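Local coordinates for Di-haem cytochrome c peroxidase family protein (PDB 6NX0) that carries two c-type hemes and probably acts as a peroxidase of the bacterial diheme cytochrome c peroxidase/MauG family, reducing hydrogen peroxide, at residues F155-R167 and R373-G385. Residues are numbered along the deposited sequence; the frame is centred on the assembly and turned at random.
Sequences FSRRNAPSLLYVR and RNVAIKESFMHNG. With HEC (heme c), chain B.
Between the two c-type hemes of this diheme peroxidase, two loops meet along a buried seam, each lining one heme pocket. N159 and H383 join them: the N159 backbone N donates to H383 O at 2.7 Å, nearly straight (164°) but from above the carbonyl plane. CB of R158 also packs on H383 O. The N159 side chain leaves the backbone with CG trans to N (chi1 -165°), which carries the amide across to S380, its ND2 making a weak bond to S380 O at 3.1 Å. Water 1 donates to both N159 OD1 and S380 OG, bridging the two side chains. K378 NZ donates to waters 2, 3 and 5. Water 3 lies 2.9 Å from K378 NZ and donates to A160 O; water 5 accepts from S162 N. The second heme is hydrogen-bonded by H383 ND1 and M382 N and, more weakly, by K378 NZ. Toward the first heme, R158 NH1 donates to its O2D at 2.8 Å; A160 CB packs on the porphyrin at C2D, 3.5 Å away. Farther along, R373 CD sits over the centre of one face of the Y165 ring, 3.7 Å from its centroid, a CH-pi contact. Outside the two loops, R158 forms salt bridges with D192 and D345 and R373 with D273, while S380 OG bonds R145 O and Y165 OH bonds D459. The seam thus joins the loop between helix 138-142 and strand 173-175 to that between strand 367-368 and helix 390-399, with helices 390-399 and 444-455 packing against V375 and A376.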
loop_
_atom_site.group_PDB
_atom_site.type_symbol
_atom_site.label_atom_id
_atom_site.label_comp_id
_atom_site.label_asym_id
_atom_site.label_seq_id
_atom_site.Cartn_x
_atom_site.Cartn_y
_atom_site.Cartn_z
ATOM N N PHE A 155 3.647 -1.468 -18.168
ATOM C CA PHE A 155 3.135 -0.844 -16.948
ATOM C C PHE A 155 3.028 -1.872 -15.832
ATOM O O PHE A 155 2.876 -3.072 -16.075
ATOM C CB PHE A 155 1.750 -0.209 -17.185
ATOM C CG PHE A 155 1.737 0.811 -18.290
ATOM C CD1 PHE A 155 1.522 0.424 -19.595
ATOM C CD2 PHE A 155 1.947 2.151 -18.023
ATOM C CE1 PHE A 155 1.520 1.352 -20.610
ATOM C CE2 PHE A 155 1.945 3.085 -19.036
ATOM C CZ PHE A 155 1.749 2.676 -20.342
ATOM N N SER A 156 3.134 -1.373 -14.605
ATOM C CA SER A 156 2.840 -2.164 -13.419
ATOM C C SER A 156 1.462 -2.807 -13.530
ATOM O O SER A 156 0.568 -2.286 -14.194
ATOM C CB SER A 156 2.895 -1.260 -12.174
ATOM O OG SER A 156 4.214 -0.792 -11.943
ATOM N N ARG A 157 1.276 -3.933 -12.825
ATOM C CA ARG A 157 -0.024 -4.603 -12.797
ATOM C C ARG A 157 -0.979 -3.965 -11.794
ATOM O O ARG A 157 -2.197 -4.198 -11.883
ATOM C CB ARG A 157 0.150 -6.085 -12.464
ATOM C CG ARG A 157 0.843 -6.867 -13.596
ATOM C CD ARG A 157 1.162 -8.328 -13.224
ATOM N NE ARG A 157 1.691 -8.505 -11.868
ATOM C CZ ARG A 157 2.982 -8.519 -11.530
ATOM N NH1 ARG A 157 3.334 -8.712 -10.263
ATOM N NH2 ARG A 157 3.921 -8.331 -12.444
ATOM N N ARG A 158 -0.451 -3.163 -10.869
ATOM C CA ARG A 158 -1.204 -2.468 -9.847
ATOM C C ARG A 158 -0.649 -1.061 -9.709
ATOM O O ARG A 158 0.430 -0.747 -10.207
ATOM C CB ARG A 158 -1.128 -3.178 -8.486
ATOM C CG ARG A 158 -1.781 -4.551 -8.465
ATOM C CD ARG A 158 -1.818 -5.180 -7.057
ATOM N NE ARG A 158 -2.494 -6.470 -7.070
ATOM C CZ ARG A 158 -2.022 -7.564 -6.488
ATOM N NH1 ARG A 158 -0.890 -7.522 -5.777
ATOM N NH2 ARG A 158 -2.708 -8.701 -6.601
ATOM N N ASN A 159 -1.391 -0.230 -8.985
ATOM C CA ASN A 159 -0.901 1.081 -8.592
ATOM C C ASN A 159 0.146 0.927 -7.500
ATOM O O ASN A 159 0.148 -0.055 -6.746
ATOM C CB ASN A 159 -2.061 1.947 -8.091
ATOM C CG ASN A 159 -1.712 3.417 -8.017
ATOM O OD1 ASN A 159 -0.787 3.899 -8.675
ATOM N ND2 ASN A 159 -2.497 4.159 -7.237
ATOM N N ALA A 160 1.056 1.893 -7.423
ATOM C CA ALA A 160 2.062 1.854 -6.368
ATOM C C ALA A 160 1.665 2.747 -5.206
ATOM O O ALA A 160 1.168 3.870 -5.426
ATOM C CB ALA A 160 3.421 2.318 -6.881
ATOM N N PRO A 161 1.906 2.280 -3.983
ATOM C CA PRO A 161 1.632 3.095 -2.798
ATOM C C PRO A 161 2.798 4.001 -2.430
ATOM O O PRO A 161 3.938 3.823 -2.860
ATOM C CB PRO A 161 1.426 2.035 -1.717
ATOM C CG PRO A 161 2.447 1.001 -2.084
ATOM C CD PRO A 161 2.374 0.931 -3.609
ATOM N N SER A 162 2.479 4.971 -1.584
ATOM C CA SER A 162 3.496 5.649 -0.803
ATOM C C SER A 162 4.277 4.658 0.057
ATOM O O SER A 162 3.710 3.748 0.667
ATOM C CB SER A 162 2.819 6.692 0.088
ATOM O OG SER A 162 3.681 7.201 1.097
ATOM N N LEU A 163 5.591 4.847 0.128
ATOM C CA LEU A 163 6.415 4.053 1.036
ATOM C C LEU A 163 6.664 4.705 2.383
ATOM O O LEU A 163 7.260 4.063 3.250
ATOM C CB LEU A 163 7.760 3.717 0.395
ATOM C CG LEU A 163 7.690 3.029 -0.966
ATOM C CD1 LEU A 163 9.091 2.645 -1.456
ATOM C CD2 LEU A 163 6.811 1.811 -0.915
ATOM N N LEU A 164 6.218 5.935 2.616
ATOM C CA LEU A 164 6.286 6.418 3.987
ATOM C C LEU A 164 5.418 5.523 4.858
ATOM O O LEU A 164 4.361 5.040 4.428
ATOM C CB LEU A 164 5.847 7.881 4.085
ATOM C CG LEU A 164 6.744 8.900 3.365
ATOM C CD1 LEU A 164 6.163 10.276 3.582
ATOM C CD2 LEU A 164 8.191 8.849 3.822
ATOM N N TYR A 165 5.881 5.279 6.087
ATOM C CA TYR A 165 5.200 4.460 7.100
ATOM C C TYR A 165 5.220 2.962 6.761
ATOM O O TYR A 165 4.599 2.159 7.475
ATOM C CB TYR A 165 3.762 4.950 7.359
ATOM C CG TYR A 165 3.768 6.428 7.626
ATOM C CD1 TYR A 165 4.210 6.936 8.838
ATOM C CD2 TYR A 165 3.419 7.320 6.634
ATOM C CE1 TYR A 165 4.274 8.303 9.062
ATOM C CE2 TYR A 165 3.474 8.699 6.850
ATOM C CZ TYR A 165 3.914 9.172 8.065
ATOM O OH TYR A 165 4.002 10.530 8.327
ATOM N N VAL A 166 5.902 2.561 5.686
ATOM C CA VAL A 166 5.919 1.151 5.315
ATOM C C VAL A 166 6.615 0.298 6.367
ATOM O O VAL A 166 6.377 -0.910 6.428
ATOM C CB VAL A 166 6.579 0.984 3.919
ATOM C CG1 VAL A 166 8.106 1.133 3.986
ATOM C CG2 VAL A 166 6.186 -0.370 3.267
ATOM N N ARG A 167 7.471 0.888 7.206
ATOM C CA ARG A 167 8.151 0.125 8.245
ATOM C C ARG A 167 7.189 -0.467 9.265
ATOM O O ARG A 167 7.577 -1.377 10.015
ATOM C CB ARG A 167 9.194 1.006 8.942
ATOM C CG ARG A 167 8.630 2.091 9.849
ATOM C CD ARG A 167 9.782 2.901 10.464
ATOM N NE ARG A 167 9.322 3.830 11.481
ATOM C CZ ARG A 167 10.126 4.597 12.211
ATOM N NH1 ARG A 167 11.428 4.537 12.014
ATOM N NH2 ARG A 167 9.631 5.427 13.140
ATOM N N ARG A 373 -2.380 7.943 5.068
ATOM C CA ARG A 373 -1.510 9.110 5.157
ATOM C C ARG A 373 -1.005 9.468 3.768
ATOM O O ARG A 373 -0.621 8.600 2.984
ATOM C CB ARG A 373 -0.348 8.858 6.110
ATOM C CG ARG A 373 -0.838 8.783 7.565
ATOM C CD ARG A 373 0.200 8.299 8.523
ATOM N NE ARG A 373 -0.181 8.514 9.927
ATOM C CZ ARG A 373 0.004 9.649 10.585
ATOM N NH1 ARG A 373 0.517 10.706 9.960
ATOM N NH2 ARG A 373 -0.363 9.749 11.855
ATOM N N ASN A 374 -1.030 10.767 3.473
ATOM C CA ASN A 374 -0.653 11.360 2.187
ATOM C C ASN A 374 -1.537 10.923 1.035
ATOM O O ASN A 374 -1.175 11.133 -0.132
ATOM C CB ASN A 374 0.818 11.113 1.877
ATOM C CG ASN A 374 1.691 11.774 2.889
ATOM O OD1 ASN A 374 1.735 13.018 2.946
ATOM N ND2 ASN A 374 2.364 10.985 3.712
ATOM N N VAL A 375 -2.733 10.400 1.320
ATOM C CA VAL A 375 -3.612 9.950 0.233
ATOM C C VAL A 375 -3.971 11.093 -0.702
ATOM O O VAL A 375 -4.118 10.893 -1.914
ATOM C CB VAL A 375 -4.862 9.251 0.817
ATOM C CG1 VAL A 375 -5.762 10.231 1.553
ATOM C CG2 VAL A 375 -5.621 8.475 -0.288
ATOM N N ALA A 376 -4.071 12.323 -0.179
ATOM C CA ALA A 376 -4.612 13.415 -0.980
ATOM C C ALA A 376 -3.644 13.957 -2.033
ATOM O O ALA A 376 -4.039 14.834 -2.810
ATOM C CB ALA A 376 -5.049 14.548 -0.049
ATOM N N ILE A 377 -2.403 13.462 -2.103
ATOM C CA ILE A 377 -1.444 13.882 -3.124
ATOM C C ILE A 377 -1.263 12.834 -4.204
ATOM O O ILE A 377 -0.480 13.057 -5.146
ATOM C CB ILE A 377 -0.075 14.261 -2.518
ATOM C CG1 ILE A 377 0.682 13.040 -1.973
ATOM C CG2 ILE A 377 -0.231 15.325 -1.441
ATOM C CD1 ILE A 377 2.052 13.351 -1.436
ATOM N N LYS A 378 -1.972 11.711 -4.121
ATOM C CA LYS A 378 -1.832 10.675 -5.134
ATOM C C LYS A 378 -2.542 11.077 -6.420
ATOM O O LYS A 378 -3.553 11.777 -6.410
ATOM C CB LYS A 378 -2.401 9.347 -4.630
ATOM C CG LYS A 378 -1.656 8.764 -3.452
ATOM C CD LYS A 378 -2.466 7.718 -2.732
ATOM C CE LYS A 378 -2.745 6.483 -3.576
ATOM N NZ LYS A 378 -1.693 5.450 -3.403
ATOM N N GLU A 379 -2.001 10.609 -7.541
ATOM C CA GLU A 379 -2.589 10.874 -8.849
ATOM C C GLU A 379 -3.670 9.875 -9.244
ATOM O O GLU A 379 -4.491 10.184 -10.119
ATOM C CB GLU A 379 -1.487 10.907 -9.917
ATOM C CG GLU A 379 -0.537 12.085 -9.731
ATOM C CD GLU A 379 0.571 12.127 -10.752
ATOM O OE1 GLU A 379 0.955 11.069 -11.277
ATOM O OE2 GLU A 379 1.063 13.233 -11.044
ATOM N N SER A 380 -3.697 8.697 -8.620
ATOM C CA SER A 380 -4.750 7.716 -8.833
ATOM C C SER A 380 -4.848 6.875 -7.576
ATOM O O SER A 380 -3.924 6.836 -6.756
ATOM C CB SER A 380 -4.505 6.856 -10.081
ATOM O OG SER A 380 -3.341 6.076 -9.915
ATOM N N PHE A 381 -5.992 6.196 -7.444
ATOM C CA PHE A 381 -6.401 5.588 -6.187
ATOM C C PHE A 381 -6.864 4.157 -6.394
ATOM O O PHE A 381 -7.383 3.791 -7.452
ATOM C CB PHE A 381 -7.535 6.404 -5.505
ATOM C CG PHE A 381 -7.149 7.829 -5.267
ATOM C CD1 PHE A 381 -6.513 8.213 -4.094
ATOM C CD2 PHE A 381 -7.352 8.766 -6.248
ATOM C CE1 PHE A 381 -6.109 9.531 -3.910
ATOM C CE2 PHE A 381 -6.948 10.065 -6.074
ATOM C CZ PHE A 381 -6.320 10.446 -4.914
ATOM N N MET A 382 -6.715 3.382 -5.318
ATOM C CA MET A 382 -6.996 1.946 -5.251
ATOM C C MET A 382 -5.932 1.128 -5.983
ATOM O O MET A 382 -5.103 1.658 -6.741
ATOM C CB MET A 382 -8.396 1.628 -5.795
ATOM C CG MET A 382 -9.524 2.380 -5.130
ATOM S SD MET A 382 -9.669 1.974 -3.384
ATOM C CE MET A 382 -11.083 2.967 -2.875
ATOM N N HIS A 383 -5.958 -0.185 -5.742
ATOM C CA HIS A 383 -4.916 -1.101 -6.219
ATOM C C HIS A 383 -4.776 -1.091 -7.728
ATOM O O HIS A 383 -3.713 -1.459 -8.238
ATOM C CB HIS A 383 -5.210 -2.543 -5.747
ATOM C CG HIS A 383 -6.282 -3.240 -6.520
ATOM N ND1 HIS A 383 -7.621 -2.957 -6.353
ATOM C CD2 HIS A 383 -6.221 -4.213 -7.462
ATOM C CE1 HIS A 383 -8.333 -3.704 -7.172
ATOM N NE2 HIS A 383 -7.507 -4.473 -7.863
ATOM N N ASN A 384 -5.836 -0.724 -8.448
ATOM C CA ASN A 384 -5.850 -0.725 -9.901
ATOM C C ASN A 384 -5.854 0.675 -10.490
ATOM O O ASN A 384 -5.999 0.815 -11.712
ATOM C CB ASN A 384 -7.048 -1.502 -10.415
ATOM C CG ASN A 384 -8.368 -0.894 -9.976
ATOM O OD1 ASN A 384 -8.393 0.077 -9.244
ATOM N ND2 ASN A 384 -9.470 -1.480 -10.434
ATOM N N GLY A 385 -5.696 1.711 -9.662
ATOM C CA GLY A 385 -5.642 3.071 -10.179
ATOM C C GLY A 385 -6.940 3.569 -10.779
ATOM O O GLY A 385 -6.929 4.533 -11.548
HETATM FE FE HEC B . 7.779 -0.382 -5.613
HETATM C CHA HEC B . 5.066 -1.717 -3.920
HETATM C CHB HEC B . 9.682 -0.752 -2.826
HETATM C CHC HEC B . 10.636 -0.003 -7.489
HETATM C CHD HEC B . 5.908 -0.157 -8.497
HETATM N NA HEC B . 7.409 -1.011 -3.718
HETATM C C1A HEC B . 6.238 -1.553 -3.227
HETATM C C2A HEC B . 6.426 -1.863 -1.837
HETATM C C3A HEC B . 7.673 -1.491 -1.513
HETATM C C4A HEC B . 8.344 -1.041 -2.706
HETATM C CMA HEC B . 8.373 -1.707 -0.176
HETATM C CAA HEC B . 5.368 -2.508 -0.923
HETATM C CBA HEC B . 4.621 -1.437 -0.148
HETATM C CGA HEC B . 3.463 -1.976 0.651
HETATM O O1A HEC B . 2.915 -1.160 1.449
HETATM O O2A HEC B . 3.013 -3.134 0.390
HETATM N NB HEC B . 9.776 -0.399 -5.258
HETATM C C1B HEC B . 10.355 -0.596 -4.012
HETATM C C2B HEC B . 11.783 -0.545 -4.175
HETATM C C3B HEC B . 12.062 -0.443 -5.478
HETATM C C4B HEC B . 10.803 -0.310 -6.171
HETATM C CMB HEC B . 12.779 -0.678 -3.017
HETATM C CAB HEC B . 13.436 -0.326 -6.169
HETATM C CBB HEC B . 14.205 -1.662 -6.018
HETATM N NC HEC B . 8.184 -0.110 -7.591
HETATM C C1C HEC B . 9.445 0.074 -8.142
HETATM C C2C HEC B . 9.247 0.550 -9.493
HETATM C C3C HEC B . 7.944 0.551 -9.788
HETATM C C4C HEC B . 7.251 0.100 -8.598
HETATM C CMC HEC B . 10.379 1.085 -10.385
HETATM C CAC HEC B . 7.257 1.283 -10.954
HETATM C CBC HEC B . 7.568 0.620 -12.303
HETATM N ND HEC B . 5.850 -0.799 -6.088
HETATM C C1D HEC B . 5.279 -0.600 -7.361
HETATM C C2D HEC B . 3.928 -1.096 -7.327
HETATM C C3D HEC B . 3.694 -1.631 -5.960
HETATM C C4D HEC B . 4.917 -1.412 -5.237
HETATM C CMD HEC B . 2.984 -1.176 -8.511
HETATM C CAD HEC B . 2.418 -2.314 -5.434
HETATM C CBD HEC B . 2.372 -3.686 -6.066
HETATM C CGD HEC B . 1.406 -4.634 -5.376
HETATM O O1D HEC B . 0.745 -4.209 -4.404
HETATM O O2D HEC B . 1.285 -5.778 -5.899
HETATM O O HOH W 1 -0.875 6.671 -8.936
HETATM O O HOH W 2 -3.200 3.356 -4.472
HETATM O O HOH W 3 -0.136 6.301 -5.720
HETATM O O HOH W 4 2.316 8.066 3.370
HETATM O O HOH W 5 -0.350 5.148 -0.759
HETATM O O HOH W 6 7.910 -2.511 -6.107
#